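Long-range contacts in PHOX (Pseudomonas fluorescens, PDB 4A9V), which probably hydrolyses phosphate monoesters as an alkaline phosphatase, using a complex cofactor built from iron and calcium ions: residues T21-P27 / F524-I529; G29-L35 / V573-E579; Q550-E554 / K568-S572. One frame throughout, in Å; residues are numbered along the deposited sequence.

Contact 1 (T21-P27 / F524-I529)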
loop_
_atom_site.group_PDB
_atom_site.type_symbol
_atom_site.label_atom_id
_atom_site.label_comp_id
_atom_site.label_asym_id
_atom_site.label_seq_id
_atom_site.Cartn_x
_atom_site.Cartn_y
_atom_site.Cartn_z
ATOM N N THR A 21 -2.487 8.550 23.571
ATOM C CA THR A 21 -1.123 8.621 24.083
ATOM C C THR A 21 -0.081 8.362 22.992
ATOM O O THR A 21 -0.384 7.778 21.952
ATOM C CB THR A 21 -0.930 7.598 25.213
ATOM O OG1 THR A 21 -1.393 6.317 24.772
ATOM C CG2 THR A 21 -1.708 8.021 26.455
ATOM N N ASP A 22 1.147 8.805 23.249
ATOM C CA ASP A 22 2.261 8.635 22.318
ATOM C C ASP A 22 2.947 7.290 22.565
ATOM O O ASP A 22 4.164 7.219 22.749
ATOM C CB ASP A 22 3.252 9.790 22.486
ATOM C CG ASP A 22 4.225 9.904 21.333
ATOM O OD1 ASP A 22 3.835 9.574 20.190
ATOM O OD2 ASP A 22 5.347 10.418 21.554
ATOM N N THR A 23 2.141 6.231 22.519
ATOM C CA THR A 23 2.564 4.879 22.874
ATOM C C THR A 23 1.811 3.869 22.004
ATOM O O THR A 23 0.806 4.213 21.378
ATOM C CB THR A 23 2.251 4.561 24.349
ATOM O OG1 THR A 23 0.831 4.556 24.548
ATOM C CG2 THR A 23 2.896 5.581 25.277
ATOM N N ILE A 24 2.231 2.607 22.061
ATOM C CA ILE A 24 1.419 1.489 21.593
ATOM C C ILE A 24 0.558 0.972 22.742
ATOM O O ILE A 24 1.066 0.662 23.811
ATOM C CB ILE A 24 2.324 0.329 21.118
ATOM C CG1 ILE A 24 3.225 0.761 19.960
ATOM C CG2 ILE A 24 1.484 -0.882 20.748
ATOM C CD1 ILE A 24 2.511 0.878 18.639
ATOM N N SER A 25 -0.740 0.859 22.505
ATOM C CA SER A 25 -1.659 0.233 23.443
ATOM C C SER A 25 -2.165 -1.073 22.850
ATOM O O SER A 25 -2.517 -1.115 21.668
ATOM C CB SER A 25 -2.842 1.173 23.707
ATOM O OG SER A 25 -2.396 2.433 24.179
ATOM N N LEU A 26 -2.258 -2.104 23.689
ATOM C CA LEU A 26 -2.626 -3.454 23.258
ATOM C C LEU A 26 -3.580 -4.058 24.286
ATOM O O LEU A 26 -3.726 -3.519 25.379
ATOM C CB LEU A 26 -1.374 -4.320 23.140
ATOM C CG LEU A 26 -0.482 -4.006 21.945
ATOM C CD1 LEU A 26 0.921 -4.537 22.185
ATOM C CD2 LEU A 26 -1.059 -4.579 20.661
ATOM N N PRO A 27 -4.133 -5.244 23.999
ATOM C CA PRO A 27 -4.936 -5.907 25.018
ATOM C C PRO A 27 -4.062 -6.500 26.109
ATOM O O PRO A 27 -2.851 -6.654 25.939
ATOM C CB PRO A 27 -5.680 -7.009 24.234
ATOM C CG PRO A 27 -5.458 -6.697 22.782
ATOM C CD PRO A 27 -4.130 -6.001 22.740
ATOM N N PHE A 524 -7.842 -3.696 18.568
ATOM C CA PHE A 524 -6.721 -4.499 19.055
ATOM C C PHE A 524 -5.529 -3.646 19.502
ATOM O O PHE A 524 -4.887 -3.980 20.495
ATOM C CB PHE A 524 -6.284 -5.493 17.970
ATOM C CG PHE A 524 -5.073 -6.303 18.336
ATOM C CD1 PHE A 524 -5.184 -7.423 19.136
ATOM C CD2 PHE A 524 -3.825 -5.964 17.845
ATOM C CE1 PHE A 524 -4.060 -8.150 19.488
ATOM C CE2 PHE A 524 -2.706 -6.709 18.166
ATOM C CZ PHE A 524 -2.827 -7.820 18.969
ATOM N N MET A 525 -5.180 -2.617 18.731
ATOM C CA MET A 525 -3.990 -1.812 19.000
ATOM C C MET A 525 -4.292 -0.353 18.693
ATOM O O MET A 525 -4.993 -0.042 17.731
ATOM C CB MET A 525 -2.812 -2.285 18.135
ATOM C CG MET A 525 -1.501 -1.582 18.439
ATOM S SD MET A 525 -0.167 -2.088 17.333
ATOM C CE MET A 525 -0.525 -1.078 15.907
ATOM N N VAL A 526 -3.730 0.541 19.499
ATOM C CA VAL A 526 -3.698 1.954 19.172
ATOM C C VAL A 526 -2.252 2.415 19.103
ATOM O O VAL A 526 -1.416 1.995 19.906
ATOM C CB VAL A 526 -4.470 2.807 20.205
ATOM C CG1 VAL A 526 -4.453 4.263 19.776
ATOM C CG2 VAL A 526 -5.895 2.299 20.384
ATOM N N GLY A 527 -1.947 3.196 18.072
ATOM C CA GLY A 527 -0.603 3.697 17.850
ATOM C C GLY A 527 -0.368 5.071 18.441
ATOM O O GLY A 527 -1.272 5.680 19.027
ATOM N N PRO A 528 0.848 5.586 18.248
ATOM C CA PRO A 528 1.276 6.828 18.872
ATOM C C PRO A 528 0.826 8.073 18.099
ATOM O O PRO A 528 0.096 7.990 17.104
ATOM C CB PRO A 528 2.802 6.697 18.888
ATOM C CG PRO A 528 3.115 5.831 17.714
ATOM C CD PRO A 528 1.984 4.837 17.679
ATOM N N ILE A 529 1.223 9.232 18.595
ATOM C CA ILE A 529 0.676 10.484 18.111
ATOM C C ILE A 529 1.187 10.786 16.709
ATOM O O ILE A 529 2.381 10.683 16.434
ATOM C CB ILE A 529 1.022 11.628 19.088
ATOM C CG1 ILE A 529 0.253 11.425 20.399
ATOM C CG2 ILE A 529 0.709 12.989 18.480
ATOM C CD1 ILE A 529 0.637 12.395 21.496
HETATM O O HOH W 1 -2.418 6.051 21.707
#

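Contact 2 (G29-L35 / V573-E579)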
loop_
_atom_site.group_PDB
_atom_site.type_symbol
_atom_site.label_atom_id
_atom_site.label_comp_id
_atom_site.label_asym_id
_atom_site.label_seq_id
_atom_site.Cartn_x
_atom_site.Cartn_y
_atom_site.Cartn_z
ATOM N N GLY A 29 -2.054 -9.021 28.207
ATOM C CA GLY A 29 -1.309 -10.218 27.847
ATOM C C GLY A 29 -0.511 -10.094 26.564
ATOM O O GLY A 29 0.119 -11.054 26.134
ATOM N N TYR A 30 -0.502 -8.899 25.978
ATOM C CA TYR A 30 0.243 -8.626 24.746
ATOM C C TYR A 30 1.393 -7.664 25.012
ATOM O O TYR A 30 1.312 -6.811 25.896
ATOM C CB TYR A 30 -0.686 -8.032 23.677
ATOM C CG TYR A 30 -1.530 -9.079 22.986
ATOM C CD1 TYR A 30 -2.739 -9.501 23.520
ATOM C CD2 TYR A 30 -1.094 -9.672 21.814
ATOM C CE1 TYR A 30 -3.489 -10.487 22.896
ATOM C CE2 TYR A 30 -1.850 -10.625 21.167
ATOM C CZ TYR A 30 -3.054 -11.018 21.700
ATOM O OH TYR A 30 -3.769 -11.995 21.051
ATOM N N LYS A 31 2.439 -7.770 24.206
ATOM C CA LYS A 31 3.570 -6.866 24.317
ATOM C C LYS A 31 4.089 -6.503 22.938
ATOM O O LYS A 31 3.742 -7.136 21.938
ATOM C CB LYS A 31 4.688 -7.480 25.159
ATOM C CG LYS A 31 5.188 -8.823 24.667
ATOM C CD LYS A 31 6.166 -9.442 25.656
ATOM C CE LYS A 31 6.442 -10.900 25.330
ATOM N NZ LYS A 31 7.109 -11.071 24.004
ATOM N N SER A 32 4.844 -5.414 22.889
ATOM C CA SER A 32 5.408 -4.915 21.646
ATOM C C SER A 32 6.874 -4.572 21.826
ATOM O O SER A 32 7.320 -4.243 22.924
ATOM C CB SER A 32 4.648 -3.681 21.151
ATOM O OG SER A 32 4.818 -2.577 22.018
ATOM N N SER A 33 7.618 -4.739 20.740
ATOM C CA SER A 33 9.036 -4.410 20.683
ATOM C C SER A 33 9.313 -3.765 19.328
ATOM O O SER A 33 8.709 -4.142 18.334
ATOM C CB SER A 33 9.866 -5.691 20.826
ATOM O OG SER A 33 11.230 -5.399 21.066
ATOM N N VAL A 34 10.282 -2.859 19.274
ATOM C CA VAL A 34 10.727 -2.313 17.999
ATOM C C VAL A 34 11.621 -3.317 17.288
ATOM O O VAL A 34 12.647 -3.729 17.824
ATOM C CB VAL A 34 11.506 -1.003 18.194
ATOM C CG1 VAL A 34 12.092 -0.538 16.874
ATOM C CG2 VAL A 34 10.612 0.071 18.798
ATOM N N LEU A 35 11.227 -3.703 16.083
ATOM C CA LEU A 35 12.075 -4.547 15.248
ATOM C C LEU A 35 13.181 -3.732 14.580
ATOM O O LEU A 35 14.359 -4.090 14.630
ATOM C CB LEU A 35 11.238 -5.269 14.189
ATOM C CG LEU A 35 12.019 -6.233 13.290
ATOM C CD1 LEU A 35 12.424 -7.491 14.045
ATOM C CD2 LEU A 35 11.228 -6.581 12.039
ATOM N N VAL A 573 8.970 -0.598 12.461
ATOM C CA VAL A 573 8.250 -1.852 12.406
ATOM C C VAL A 573 8.272 -2.449 13.800
ATOM O O VAL A 573 9.339 -2.578 14.417
ATOM C CB VAL A 573 8.896 -2.816 11.387
ATOM C CG1 VAL A 573 8.179 -4.156 11.370
ATOM C CG2 VAL A 573 8.900 -2.199 9.998
ATOM N N MET A 574 7.088 -2.799 14.293
ATOM C CA MET A 574 6.914 -3.370 15.620
ATOM C C MET A 574 6.653 -4.862 15.513
ATOM O O MET A 574 6.002 -5.318 14.580
ATOM C CB MET A 574 5.722 -2.716 16.328
ATOM C CG MET A 574 5.741 -1.198 16.318
ATOM S SD MET A 574 7.202 -0.480 17.096
ATOM C CE MET A 574 6.993 -1.019 18.790
ATOM N N ALA A 575 7.113 -5.596 16.520
ATOM C CA ALA A 575 6.770 -6.997 16.709
ATOM C C ALA A 575 5.815 -7.132 17.889
ATOM O O ALA A 575 6.134 -6.703 19.003
ATOM C CB ALA A 575 8.029 -7.812 16.967
ATOM N N ILE A 576 4.620 -7.650 17.623
ATOM C CA ILE A 576 3.590 -7.843 18.632
ATOM C C ILE A 576 3.495 -9.333 18.955
ATOM O O ILE A 576 3.375 -10.166 18.055
ATOM C CB ILE A 576 2.216 -7.369 18.114
ATOM C CG1 ILE A 576 2.283 -5.958 17.509
ATOM C CG2 ILE A 576 1.160 -7.509 19.198
ATOM C CD1 ILE A 576 2.814 -4.878 18.417
ATOM N N THR A 577 3.559 -9.654 20.244
ATOM C CA THR A 577 3.512 -11.034 20.702
ATOM C C THR A 577 2.603 -11.140 21.929
ATOM O O THR A 577 2.284 -10.143 22.576
ATOM C CB THR A 577 4.919 -11.548 21.063
ATOM O OG1 THR A 577 5.511 -10.670 22.027
ATOM C CG2 THR A 577 5.812 -11.630 19.827
ATOM N N ARG A 578 2.237 -12.372 22.270
ATOM C CA ARG A 578 1.609 -12.678 23.552
ATOM C C ARG A 578 2.659 -13.047 24.593
ATOM O O ARG A 578 3.563 -13.839 24.329
ATOM C CB ARG A 578 0.601 -13.825 23.393
ATOM C CG ARG A 578 -0.706 -13.392 22.748
ATOM C CD ARG A 578 -1.513 -14.563 22.213
ATOM N NE ARG A 578 -1.797 -15.560 23.234
ATOM C CZ ARG A 578 -2.734 -16.499 23.134
ATOM N NH1 ARG A 578 -3.490 -16.586 22.049
ATOM N NH2 ARG A 578 -2.892 -17.379 24.111
ATOM N N GLU A 579 2.447 -12.575 25.818
ATOM C CA GLU A 579 3.282 -12.967 26.948
ATOM C C GLU A 579 3.279 -14.479 27.147
ATOM O O GLU A 579 4.300 -15.061 27.515
ATOM C CB GLU A 579 2.811 -12.258 28.224
ATOM C CG GLU A 579 2.981 -10.746 28.170
ATOM C CD GLU A 579 2.201 -10.016 29.248
ATOM O OE1 GLU A 579 1.581 -10.685 30.104
ATOM O OE2 GLU A 579 2.216 -8.767 29.246
#

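Contact 3 (Q550-E554 / K568-S572). With EDO (1,2-ethanediol), chain J.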
loop_
_atom_site.group_PDB
_atom_site.type_symbol
_atom_site.label_atom_id
_atom_site.label_comp_id
_atom_site.label_asym_id
_atom_site.label_seq_id
_atom_site.Cartn_x
_atom_site.Cartn_y
_atom_site.Cartn_z
ATOM N N GLN A 550 3.939 4.399 10.918
ATOM C CA GLN A 550 4.460 5.282 9.892
ATOM C C GLN A 550 4.273 6.745 10.296
ATOM O O GLN A 550 3.223 7.131 10.806
ATOM C CB GLN A 550 3.757 5.003 8.554
ATOM C CG GLN A 550 4.426 5.654 7.356
ATOM C CD GLN A 550 3.550 5.648 6.126
ATOM O OE1 GLN A 550 2.388 6.058 6.179
ATOM N NE2 GLN A 550 4.109 5.221 4.999
ATOM N N HIS A 551 5.305 7.539 10.023
ATOM C CA HIS A 551 5.333 8.978 10.312
ATOM C C HIS A 551 4.793 9.364 11.667
ATOM O O HIS A 551 4.062 10.340 11.788
ATOM C CB HIS A 551 4.678 9.806 9.192
ATOM C CG HIS A 551 3.206 9.510 8.965
ATOM N ND1 HIS A 551 2.230 9.910 9.811
ATOM C CD2 HIS A 551 2.565 8.884 7.901
ATOM C CE1 HIS A 551 1.034 9.544 9.317
ATOM N NE2 HIS A 551 1.240 8.925 8.147
ATOM N N PRO A 552 5.255 8.697 12.737
ATOM C CA PRO A 552 4.914 9.241 14.046
ATOM C C PRO A 552 5.354 10.694 14.169
ATOM O O PRO A 552 6.440 11.060 13.718
ATOM C CB PRO A 552 5.689 8.341 15.016
ATOM C CG PRO A 552 6.836 7.839 14.217
ATOM C CD PRO A 552 6.308 7.670 12.823
ATOM N N GLY A 553 4.496 11.531 14.738
ATOM C CA GLY A 553 4.836 12.932 14.921
ATOM C C GLY A 553 4.904 13.723 13.623
ATOM O O GLY A 553 5.619 14.715 13.545
ATOM N N GLU A 554 4.046 13.400 12.659
ATOM C CA GLU A 554 4.042 14.141 11.399
ATOM C C GLU A 554 3.787 15.638 11.587
ATOM O O GLU A 554 4.320 16.450 10.835
ATOM C CB GLU A 554 3.045 13.539 10.403
ATOM C CG GLU A 554 1.586 13.735 10.774
ATOM C CD GLU A 554 0.624 13.168 9.740
ATOM O OE1 GLU A 554 1.059 12.803 8.621
ATOM O OE2 GLU A 554 -0.585 13.113 10.047
ATOM N N LYS A 568 13.621 12.803 18.418
ATOM C CA LYS A 568 13.140 12.724 17.050
ATOM C C LYS A 568 12.369 11.414 16.875
ATOM O O LYS A 568 12.901 10.333 17.136
ATOM C CB LYS A 568 14.333 12.764 16.088
ATOM C CG LYS A 568 13.946 12.637 14.626
ATOM C CD LYS A 568 15.101 12.980 13.704
ATOM C CE LYS A 568 15.374 14.474 13.680
ATOM N NZ LYS A 568 16.460 14.834 12.729
ATOM N N PRO A 569 11.079 11.498 16.514
ATOM C CA PRO A 569 10.312 10.277 16.277
ATOM C C PRO A 569 10.765 9.565 15.007
ATOM O O PRO A 569 11.252 10.205 14.077
ATOM C CB PRO A 569 8.882 10.792 16.126
ATOM C CG PRO A 569 9.054 12.153 15.541
ATOM C CD PRO A 569 10.336 12.705 16.109
ATOM N N ARG A 570 10.676 8.239 15.012
ATOM C CA ARG A 570 11.146 7.427 13.890
ATOM C C ARG A 570 10.101 6.378 13.534
ATOM O O ARG A 570 9.725 5.563 14.372
ATOM C CB ARG A 570 12.465 6.736 14.242
ATOM C CG ARG A 570 13.589 7.705 14.567
ATOM C CD ARG A 570 14.735 7.014 15.280
ATOM N NE ARG A 570 15.450 6.092 14.404
ATOM C CZ ARG A 570 16.453 5.324 14.806
ATOM N NH1 ARG A 570 16.795 5.311 16.090
ATOM N NH2 ARG A 570 17.088 4.551 13.939
ATOM N N SER A 571 9.693 6.354 12.268
ATOM C CA SER A 571 8.874 5.264 11.747
ATOM C C SER A 571 9.540 3.943 12.079
ATOM O O SER A 571 10.762 3.802 11.950
ATOM C CB SER A 571 8.723 5.387 10.230
ATOM O OG SER A 571 7.973 6.534 9.873
ATOM N N SER A 572 8.736 2.987 12.525
ATOM C CA SER A 572 9.257 1.724 13.014
ATOM C C SER A 572 8.360 0.574 12.608
ATOM O O SER A 572 7.144 0.738 12.463
ATOM C CB SER A 572 9.373 1.751 14.536
ATOM O OG SER A 572 10.240 2.782 14.973
HETATM C C1 EDO J . 16.194 18.670 13.786
HETATM O O1 EDO J . 16.688 17.377 14.157
HETATM C C2 EDO J . 15.644 18.629 12.360
HETATM O O2 EDO J . 16.124 17.447 11.699
#

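Contact 1 (T21-P27 / F524-I529)
The ring of Pro-27 lies over one face of the Phe-524 ring. This is a CH-pi contact, with Pro-27 CD 4.2 Å from the ring centroid and 24° off its normal. The contact belongs to a beta-propeller. It joins the segment leading into strand 30-37, the N-terminal strand of one blade, to the end of strand 521-526, the edge strand of another. Pairing is brief. Ser-25 and Val-526 form a single antiparallel bridge of the hydrogen-bonded type, with Ser-25 N to Val-526 O at 2.9 Å and Val-526 N to Ser-25 O at 3.0 Å. A classic beta bulge lies beside it, where Phe-524 and Met-525 both face Met-511.

Apolar side chains cover the flank. Leu-26 CD2 lies 3.7 Å from Phe-524 CE2 and 3.8 Å from Met-525 CG. Ile-24 CG2 is 3.8 Å from Met-525 CG, and Ile-24 CD1 is 4.1 Å from Pro-528 CD. Ile-24, Met-525 and Pro-528 all reach Ile-549 on strand 544-550, so this layer fills space between the two blades.

Asp-22 holds the other end. It is the centre of an inverse gamma turn, with a weak hydrogen bond from Thr-23 N to Thr-21 O (3.0 Å). Asp-22 OD1 accepts a hydrogen bond from Ile-529 N (3.1 Å) and is also hydrogen-bonded to Ser-558 OG. Asp-22 OD2 is hydrogen-bonded to Thr-559 N. Between the Asp-22 to Ile-529 bond and the Ser-25/Val-526 bridge, the segments are joined by water 1, which donates to Thr-21 O at 2.7 Å and to Gly-527 O at 2.9 Å.

Contact 2 (G29-L35 / V573-E579)
This is an antiparallel strand pair, and it joins the N-terminal strand to the C-terminal strand within one propeller blade. Strand 30-37 is the edge of a four-stranded sheet and pairs with strand 572-578, which pairs on its other side with 544-550, and that strand in turn with 532-538. Closing the ring with strands from both chain ends is the "velcro" arrangement known from beta-propellers. The short segments approach to 4.4 Å between axes, at 146° between their directions.

The ladder is regular. Lys-31 and Thr-577 form a hydrogen-bonded pair: Lys-31 N to Thr-577 O is 2.9 Å and Thr-577 N to Lys-31 O is 3.0 Å. Ser-33 and Ala-575 form the next one, with Ser-33 N to Ala-575 O at 3.0 Å and Ala-575 N to Ser-33 O at 2.8 Å. One hydrogen bond extends each end: Glu-579 N to Gly-29 O, and Leu-35 N to Val-573 O, each 2.8 Å.

Tyr-30, Ser-32 and Val-34 share one face with Arg-578, Ile-576 and Met-574. Val-34 CG2 meets Met-574 CE at 3.8 Å, and Ser-32 CB meets Ile-576 CD1 at 3.5 Å. The Tyr-30 ring is covered on one face by the aliphatic part of Arg-578, with CG 3.7 Å from the ring centroid, a CH-pi contact. The polar ends turn to the C-terminal tail: Arg-578 forms a salt bridge with Asp-580, and Tyr-30 OH is hydrogen-bonded to Gly-585 N. Lys-31 and Thr-577 lie on the other face, where Lys-31 NZ donates to Thr-577 OG1 at 2.6 Å.

Contact 3 (Q550-E554 / K568-S572)
Gln-550 ends strand 544-550, and its CA lies 3.7 Å from Ser-571 OG. At His-551 the backbone makes the single hydrogen bond between the segments, from His-551 N to Ser-571 OG at 2.9 Å. His-551 NE2 is hydrogen-bonded to Glu-532 OE1; Glu-532 and Asp-494 bind a lithium ion here and have been seen to bind calcium in a structure of this protein. The strand connection therefore borders this lithium site. Pro-552 points its ring at 568-572. Its CG is 3.6 Å from Arg-570 C and 4.1 Å from Pro-569 CB, while Pro-552 O is 3.4 Å from Pro-569 CG. Gly-553 has positive phi in a type II beta turn from His-551 to Glu-554. Lys-568 NZ hydrogen-bonds both hydroxyls of an ethanediol, probably from the crystallisation liquor. Both segments belong to the loop joining strands 544-550 and 572-578. Ser-571 OG is hydrogen-bonded to Asn-67 OD1, just before strand 68-76, and Gly-553 O to Tyr-96 OH of helix 94-97.

How the contacts relate
From the N terminus, residues 21-27 and then 29-35 have partners some 500 residues later. Contact 1 closes first, when the chain arrives at 524-529. Contact 3 then closes the short loop between strands 544-550 and 572-578, when 568-572 returns to 550-554. Contact 2 closes last at 573-579, so its span includes contact 3 and crosses contact 1. Contact 2 completes the final blade, contact 1 ties that blade to the edge strand of the preceding one, and contact 3 joins both ends of the connecting loop, beside a lithium site. The Phe-524 and Tyr-30 rings meet edge-to-face (Phe-524 CZ to Tyr-30 CE2, 3.7 Å), and Ile-529 O probably accepts a hydrogen bond from Gly-553 N at 2.8 Å.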